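Probable cobalt-precorrin-6B C(15)-methyltransferase (decarboxylating) (PDB 1L3I) probably catalyses methylation of C-15 and decarboxylation at C-12 of cobalt-precorrin-6B, using S-adenosyl-L-methionine, in the anaerobic route to adenosylcobalamin. Local coordinates at residues Ala60-Asn64 / Pro65-Ser69; Gly111-Gln114 / Glu115-Ile119. All blocks are in the same frame, centred on the assembly; numbering follows the deposited sequence.

Interaction 1 of 2, residues Ala60-Asn64 / Pro65-Ser69. With SAH (S-adenosyl-L-homocysteine), chain G.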
ATOM      1  N   ALA A  60      -5.358  17.274  26.755  1.00 33.31           N
ATOM      2  CA  ALA A  60      -4.169  16.817  26.031  1.00 30.42           C
ATOM      3  C   ALA A  60      -3.054  16.435  27.011  1.00 31.59           C
ATOM      4  O   ALA A  60      -2.526  17.272  27.728  1.00 30.82           O
ATOM      5  CB  ALA A  60      -3.694  17.892  25.076  1.00 30.68           C
ATOM      6  N   ILE A  61      -2.672  15.167  26.988  1.00 32.25           N
ATOM      7  CA  ILE A  61      -1.664  14.643  27.896  1.00 31.06           C
ATOM      8  C   ILE A  61      -0.373  14.254  27.178  1.00 33.89           C
ATOM      9  O   ILE A  61      -0.420  13.767  26.039  1.00 36.17           O
ATOM     10  CB  ILE A  61      -2.201  13.360  28.563  1.00 28.00           C
ATOM     11  CG1 ILE A  61      -3.515  13.631  29.280  1.00 26.71           C
ATOM     12  CG2 ILE A  61      -1.185  12.767  29.500  1.00 30.54           C
ATOM     13  CD1 ILE A  61      -4.250  12.367  29.688  1.00 25.93           C
ATOM     14  N   ASP A  62       0.763  14.438  27.855  1.00 32.92           N
ATOM     15  CA  ASP A  62       2.066  14.045  27.324  1.00 33.38           C
ATOM     16  C   ASP A  62       3.167  14.020  28.391  1.00 33.53           C
ATOM     17  O   ASP A  62       3.234  14.898  29.243  1.00 31.31           O
ATOM     18  CB  ASP A  62       2.492  14.938  26.162  1.00 32.52           C
ATOM     19  CG  ASP A  62       3.362  14.195  25.161  1.00 35.55           C
ATOM     20  OD1 ASP A  62       4.472  13.765  25.542  1.00 37.34           O
ATOM     21  OD2 ASP A  62       2.924  14.031  24.001  1.00 31.91           O
ATOM     22  N   ARG A  63       4.001  12.985  28.332  1.00 35.35           N
ATOM     23  CA  ARG A  63       5.139  12.809  29.239  1.00 35.60           C
ATOM     24  C   ARG A  63       6.152  13.918  28.973  1.00 35.36           C
ATOM     25  O   ARG A  63       6.776  14.456  29.889  1.00 38.84           O
ATOM     26  CB  ARG A  63       5.889  11.510  28.926  1.00 35.27           C
ATOM     27  CG  ARG A  63       5.198  10.218  29.192  1.00 40.21           C
ATOM     28  CD  ARG A  63       6.102   9.080  28.761  1.00 42.92           C
ATOM     29  NE  ARG A  63       5.514   7.785  29.083  1.00 52.55           N
ATOM     30  CZ  ARG A  63       6.189   6.642  29.134  1.00 55.79           C
ATOM     31  NH1 ARG A  63       7.488   6.610  28.892  1.00 63.86           N
ATOM     32  NH2 ARG A  63       5.551   5.511  29.422  1.00 56.83           N
ATOM     33  N   ASN A  64       6.372  14.177  27.689  1.00 33.37           N
ATOM     34  CA  ASN A  64       7.337  15.155  27.240  1.00 36.17           C
ATOM     35  C   ASN A  64       6.909  16.598  27.444  1.00 37.29           C
ATOM     36  O   ASN A  64       5.946  17.060  26.819  1.00 39.78           O
ATOM     37  CB  ASN A  64       7.686  14.913  25.762  1.00 37.97           C
ATOM     38  CG  ASN A  64       8.966  15.646  25.305  1.00 39.45           C
ATOM     39  OD1 ASN A  64       9.242  15.731  24.103  1.00 41.17           O
ATOM     40  ND2 ASN A  64       9.754  16.142  26.247  1.00 42.95           N
ATOM     41  N   PRO A  65       7.630  17.348  28.317  1.00 35.09           N
ATOM     42  CA  PRO A  65       7.346  18.754  28.604  1.00 32.18           C
ATOM     43  C   PRO A  65       7.381  19.501  27.277  1.00 32.51           C
ATOM     44  O   PRO A  65       6.608  20.428  27.051  1.00 33.36           O
ATOM     45  CB  PRO A  65       8.542  19.167  29.460  1.00 33.49           C
ATOM     46  CG  PRO A  65       8.877  17.943  30.193  1.00 38.62           C
ATOM     47  CD  PRO A  65       8.772  16.879  29.133  1.00 34.23           C
ATOM     48  N   GLU A  66       8.274  19.061  26.391  1.00 30.53           N
ATOM     49  CA  GLU A  66       8.441  19.666  25.082  1.00 33.04           C
ATOM     50  C   GLU A  66       7.265  19.432  24.157  1.00 32.01           C
ATOM     51  O   GLU A  66       6.992  20.253  23.278  1.00 32.32           O
ATOM     52  CB  GLU A  66       9.733  19.168  24.437  1.00 40.41           C
ATOM     53  CG  GLU A  66      10.985  19.737  25.093  1.00 50.45           C
ATOM     54  CD  GLU A  66      11.284  21.205  24.719  1.00 55.40           C
ATOM     55  OE1 GLU A  66      10.355  22.000  24.433  1.00 57.53           O
ATOM     56  OE2 GLU A  66      12.476  21.570  24.722  1.00 61.98           O
ATOM     57  N   ALA A  67       6.600  18.293  24.329  1.00 30.90           N
ATOM     58  CA  ALA A  67       5.422  17.992  23.525  1.00 29.93           C
ATOM     59  C   ALA A  67       4.295  18.930  23.998  1.00 30.38           C
ATOM     60  O   ALA A  67       3.542  19.476  23.188  1.00 29.26           O
ATOM     61  CB  ALA A  67       5.017  16.547  23.707  1.00 22.70           C
ATOM     62  N   ILE A  68       4.217  19.162  25.310  1.00 32.87           N
ATOM     63  CA  ILE A  68       3.182  20.036  25.867  1.00 30.98           C
ATOM     64  C   ILE A  68       3.399  21.480  25.394  1.00 33.23           C
ATOM     65  O   ILE A  68       2.449  22.196  25.067  1.00 30.41           O
ATOM     66  CB  ILE A  68       3.167  19.969  27.408  1.00 32.90           C
ATOM     67  CG1 ILE A  68       2.729  18.567  27.878  1.00 29.23           C
ATOM     68  CG2 ILE A  68       2.272  21.067  27.976  1.00 34.49           C
ATOM     69  CD1 ILE A  68       1.318  18.181  27.475  1.00 24.16           C
ATOM     70  N   SER A  69       4.666  21.871  25.328  1.00 34.05           N
ATOM     71  CA  SER A  69       5.032  23.204  24.868  1.00 35.42           C
ATOM     72  C   SER A  69       4.719  23.386  23.367  1.00 34.60           C
ATOM     73  O   SER A  69       4.162  24.412  22.969  1.00 36.02           O
ATOM     74  CB  SER A  69       6.520  23.436  25.159  1.00 35.71           C
ATOM     75  OG  SER A  69       6.988  24.650  24.595  1.00 38.11           O
TER
HETATM   76  N   SAH G 801      -0.627  12.524  17.369  1.00 24.40           N
HETATM   77  CA  SAH G 801       0.353  13.580  17.644  1.00 25.22           C
HETATM   78  CB  SAH G 801       1.782  13.001  17.818  1.00 26.46           C
HETATM   79  CG  SAH G 801       1.892  11.996  18.998  1.00 32.28           C
HETATM   80  SD  SAH G 801       3.516  11.292  19.307  1.00 30.67           S
HETATM   81  C   SAH G 801       0.318  14.589  16.505  1.00 23.12           C
HETATM   82  O   SAH G 801      -0.496  14.381  15.588  1.00 22.92           O
HETATM   83  OXT SAH G 801       1.081  15.575  16.553  1.00 26.17           O
HETATM   84  C5' SAH G 801       3.210  10.264  20.723  1.00 27.48           C
HETATM   85  C4' SAH G 801       3.291  11.006  22.010  1.00 28.12           C
HETATM   86  O4' SAH G 801       3.048  10.006  23.018  1.00 32.86           O
HETATM   87  C3' SAH G 801       4.712  11.670  22.366  1.00 23.07           C
HETATM   88  O3' SAH G 801       4.787  13.129  22.473  1.00 26.90           O
HETATM   89  C2' SAH G 801       5.041  10.902  23.666  1.00 26.30           C
HETATM   90  O2' SAH G 801       5.887  11.546  24.632  1.00 23.62           O
HETATM   91  C1' SAH G 801       3.657  10.544  24.157  1.00 29.49           C
HETATM   92  N9  SAH G 801       3.488   9.466  25.123  1.00 31.13           N
HETATM   93  C8  SAH G 801       3.880   8.112  24.979  1.00 34.09           C
HETATM   94  N7  SAH G 801       3.561   7.417  26.029  1.00 29.89           N
HETATM   95  C5  SAH G 801       2.946   8.327  26.917  1.00 30.85           C
HETATM   96  C6  SAH G 801       2.388   8.200  28.202  1.00 29.82           C
HETATM   97  N6  SAH G 801       2.360   7.031  28.850  1.00 27.66           N
HETATM   98  N1  SAH G 801       1.849   9.295  28.810  1.00 35.54           N
HETATM   99  C2  SAH G 801       1.882  10.448  28.153  1.00 32.29           C
HETATM  100  N3  SAH G 801       2.374  10.693  26.951  1.00 30.84           N
HETATM  101  C4  SAH G 801       2.895   9.593  26.372  1.00 25.36           C
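The chain turns at N64, the N-cap residue, from the end of strand 57-62 into the helix that starts at P65; N64 O accepts a bond from I68 N at 3.1 Å and a weak one from A67 N, and the two short axes run back nearly antiparallel, at 151°. Inside this turn the carboxylate of D62 lies against the methyl of A67, with D62 CG 3.2 Å from A67 CB. I68 reaches back from the helix, its CD1 3.7 Å from D62 CB. This is the strand-to-helix turn of a beta-alpha-beta unit in the Rossmann-like methyltransferase fold, and D62 is the acidic residue at the end of the second strand that takes the ribose of the cofactor. Each carboxylate oxygen holds one hydroxyl of S-adenosyl-L-homocysteine: O2' gives to D62 OD1 at 2.8 Å and O3' to D62 OD2 at 2.6 Å. OD1 has a second donor, N64 N at 2.9 Å, which reaches its anti lone pair and closes an Asx turn, while G43 N bonds to OD2. With two donors on each oxygen, the carboxylate is fixed in rotation, and the charge is probably well stabilised. R63, extended from CG to NE, passes over one face of the adenine, with CG 3.5 Å from C2 of the ligand and CD 3.7 Å from its C5. At its far end the guanidinium has N6 of S-adenosyl-L-homocysteine at its edge and makes a salt bridge through NE to D90.

Interaction 2 of 2, residues Gly111-Gln114 / Glu115-Ile119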
ATOM      1  N   GLY A 111       4.523   1.966  26.393  1.00 38.28           N
ATOM      2  CA  GLY A 111       4.636   0.753  27.173  1.00 36.88           C
ATOM      3  C   GLY A 111       3.478   0.515  28.114  1.00 37.13           C
ATOM      4  O   GLY A 111       3.316  -0.589  28.613  1.00 40.47           O
ATOM      5  N   GLU A 112       2.634   1.522  28.304  1.00 38.35           N
ATOM      6  CA  GLU A 112       1.492   1.407  29.214  1.00 39.07           C
ATOM      7  C   GLU A 112       0.140   1.348  28.511  1.00 37.35           C
ATOM      8  O   GLU A 112      -0.877   1.702  29.101  1.00 37.02           O
ATOM      9  CB  GLU A 112       1.500   2.587  30.191  1.00 41.62           C
ATOM     10  CG  GLU A 112       2.823   2.765  30.909  1.00 45.73           C
ATOM     11  CD  GLU A 112       2.924   4.086  31.636  1.00 48.49           C
ATOM     12  OE1 GLU A 112       2.210   5.038  31.256  1.00 52.76           O
ATOM     13  OE2 GLU A 112       3.737   4.170  32.580  1.00 53.67           O
ATOM     14  N   LEU A 113       0.120   0.850  27.278  1.00 34.43           N
ATOM     15  CA  LEU A 113      -1.125   0.791  26.513  1.00 35.51           C
ATOM     16  C   LEU A 113      -2.276   0.113  27.248  1.00 37.74           C
ATOM     17  O   LEU A 113      -3.375   0.669  27.377  1.00 36.90           O
ATOM     18  CB  LEU A 113      -0.909   0.106  25.161  1.00 30.70           C
ATOM     19  CG  LEU A 113      -2.174   0.034  24.311  1.00 30.49           C
ATOM     20  CD1 LEU A 113      -2.641   1.430  23.905  1.00 27.70           C
ATOM     21  CD2 LEU A 113      -1.913  -0.835  23.102  1.00 31.57           C
ATOM     22  N   GLN A 114      -2.010  -1.092  27.733  1.00 41.59           N
ATOM     23  CA  GLN A 114      -3.008  -1.880  28.447  1.00 44.34           C
ATOM     24  C   GLN A 114      -3.620  -1.116  29.619  1.00 41.98           C
ATOM     25  O   GLN A 114      -4.842  -1.063  29.765  1.00 45.13           O
ATOM     26  CB  GLN A 114      -2.360  -3.164  28.933  1.00 49.60           C
ATOM     27  CG  GLN A 114      -3.306  -4.133  29.579  1.00 63.11           C
ATOM     28  CD  GLN A 114      -2.594  -5.396  29.987  1.00 69.16           C
ATOM     29  OE1 GLN A 114      -1.822  -5.406  30.958  1.00 73.26           O
ATOM     30  NE2 GLN A 114      -2.828  -6.471  29.239  1.00 71.11           N
ATOM     31  N   GLU A 115      -2.759  -0.507  30.427  1.00 43.85           N
ATOM     32  CA  GLU A 115      -3.179   0.264  31.599  1.00 41.37           C
ATOM     33  C   GLU A 115      -4.029   1.460  31.180  1.00 39.61           C
ATOM     34  O   GLU A 115      -5.090   1.712  31.757  1.00 40.49           O
ATOM     35  CB  GLU A 115      -1.938   0.750  32.349  1.00 40.42           C
ATOM     36  CG  GLU A 115      -2.205   1.470  33.643  1.00 45.54           C
ATOM     37  CD  GLU A 115      -0.924   1.920  34.338  1.00 52.75           C
ATOM     38  OE1 GLU A 115       0.186   1.640  33.816  1.00 53.56           O
ATOM     39  OE2 GLU A 115      -1.031   2.556  35.417  1.00 56.08           O
ATOM     40  N   ILE A 116      -3.519   2.203  30.192  1.00 38.36           N
ATOM     41  CA  ILE A 116      -4.148   3.391  29.626  1.00 28.64           C
ATOM     42  C   ILE A 116      -5.538   3.042  29.124  1.00 27.22           C
ATOM     43  O   ILE A 116      -6.492   3.766  29.401  1.00 29.40           O
ATOM     44  CB  ILE A 116      -3.300   3.939  28.444  1.00 28.18           C
ATOM     45  CG1 ILE A 116      -2.004   4.549  28.966  1.00 32.49           C
ATOM     46  CG2 ILE A 116      -4.076   4.973  27.621  1.00 34.33           C
ATOM     47  CD1 ILE A 116      -1.050   4.940  27.852  1.00 31.11           C
ATOM     48  N   LEU A 117      -5.659   1.922  28.416  1.00 26.43           N
ATOM     49  CA  LEU A 117      -6.960   1.507  27.893  1.00 32.24           C
ATOM     50  C   LEU A 117      -7.953   1.111  28.990  1.00 36.27           C
ATOM     51  O   LEU A 117      -9.083   1.598  28.996  1.00 36.76           O
ATOM     52  CB  LEU A 117      -6.810   0.380  26.865  1.00 30.04           C
ATOM     53  CG  LEU A 117      -6.253   0.754  25.496  1.00 28.01           C
ATOM     54  CD1 LEU A 117      -6.221  -0.509  24.668  1.00 22.50           C
ATOM     55  CD2 LEU A 117      -7.086   1.843  24.820  1.00 23.06           C
ATOM     56  N   ARG A 118      -7.523   0.271  29.935  1.00 40.08           N
ATOM     57  CA  ARG A 118      -8.376  -0.157  31.045  1.00 38.77           C
ATOM     58  C   ARG A 118      -8.962   1.059  31.739  1.00 35.28           C
ATOM     59  O   ARG A 118     -10.140   1.067  32.059  1.00 38.95           O
ATOM     60  CB  ARG A 118      -7.587  -0.949  32.076  1.00 44.31           C
ATOM     61  CG  ARG A 118      -7.360  -2.405  31.747  1.00 48.22           C
ATOM     62  CD  ARG A 118      -6.651  -3.049  32.912  1.00 48.01           C
ATOM     63  NE  ARG A 118      -6.196  -4.399  32.649  1.00 51.14           N
ATOM     64  CZ  ARG A 118      -4.959  -4.824  32.884  1.00 59.40           C
ATOM     65  NH1 ARG A 118      -4.038  -3.992  33.378  1.00 57.18           N
ATOM     66  NH2 ARG A 118      -4.635  -6.105  32.678  1.00 60.20           N
ATOM     67  N   ILE A 119      -8.120   2.061  31.990  1.00 33.80           N
ATOM     68  CA  ILE A 119      -8.547   3.314  32.623  1.00 32.97           C
ATOM     69  C   ILE A 119      -9.531   4.054  31.721  1.00 36.00           C
ATOM     70  O   ILE A 119     -10.549   4.542  32.197  1.00 41.08           O
ATOM     71  CB  ILE A 119      -7.337   4.255  32.951  1.00 30.49           C
ATOM     72  CG1 ILE A 119      -6.401   3.597  33.974  1.00 29.89           C
ATOM     73  CG2 ILE A 119      -7.815   5.625  33.418  1.00 26.01           C
ATOM     74  CD1 ILE A 119      -5.080   4.329  34.171  1.00 27.48           C
TER
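Q114 and R118 travel together one helical turn apart: CG of Q114 stands anti to its backbone N (chi1 -175°), and R118 takes the other course, with CG beside its own N (chi1 -81°), which brings the guanidinium back alongside the amide. This is i to i+4 packing in the first turns of helix 113-122, which follows the fourth parallel strand of the Rossmann-like methyltransferase fold and has E112 at its N-cap position. CG of Q114 sits over the centre of one face of the R118 guanidinium, 3.7 Å above its plane; the contact on that face is made by this aliphatic carbon, and the amide plane is turned 35° from the guanidinium. On the inward side L113 and L117 meet through methyls and a branch point, L113 CD1 lying 4.0 Å from L117 CG; L117 also packs on I130 and V132 of strand 128-134 and on C146 of helix 137-149, so this flank is buried between that strand and that helix. E112 and E115 point out alongside each other. E112 OE2 and E115 OE1 are 4.5 Å apart, and D90 adds a further acid near E112, so the charges probably repel one another; a long, weak ion pair from E112 OE1 to R63 may partly offset this. The same OE1 makes a weak hydrogen bond to the adenine amino group of S-adenosyl-L-homocysteine, placing the start of the helix at the adenine end of the pocket. Beside E112, I116 folds its CG1 against the backbone, 3.1 Å from E112 O, the same carbonyl oxygen that accepts from I116 N at 2.9 Å.

From the N terminus, interaction 1 comes first, where strand 57-62 hands over to helix 65-77; strand 84-88 and helix 91-95 then follow, and strand 101-106 leads to interaction 2 at the start of helix 113-122. Interaction 1 closes the turn from strand to helix, interaction 2 spans one turn of the helix, so the two stand in series and neither nests in nor crosses the other. Their centres are about 18 Å apart, yet they meet in space, the guanidinium of R63 packing against the carboxylate of E112. Together they bring two strand-to-helix connections of one methyltransferase domain to the adenine end of the S-adenosyl-L-homocysteine pocket.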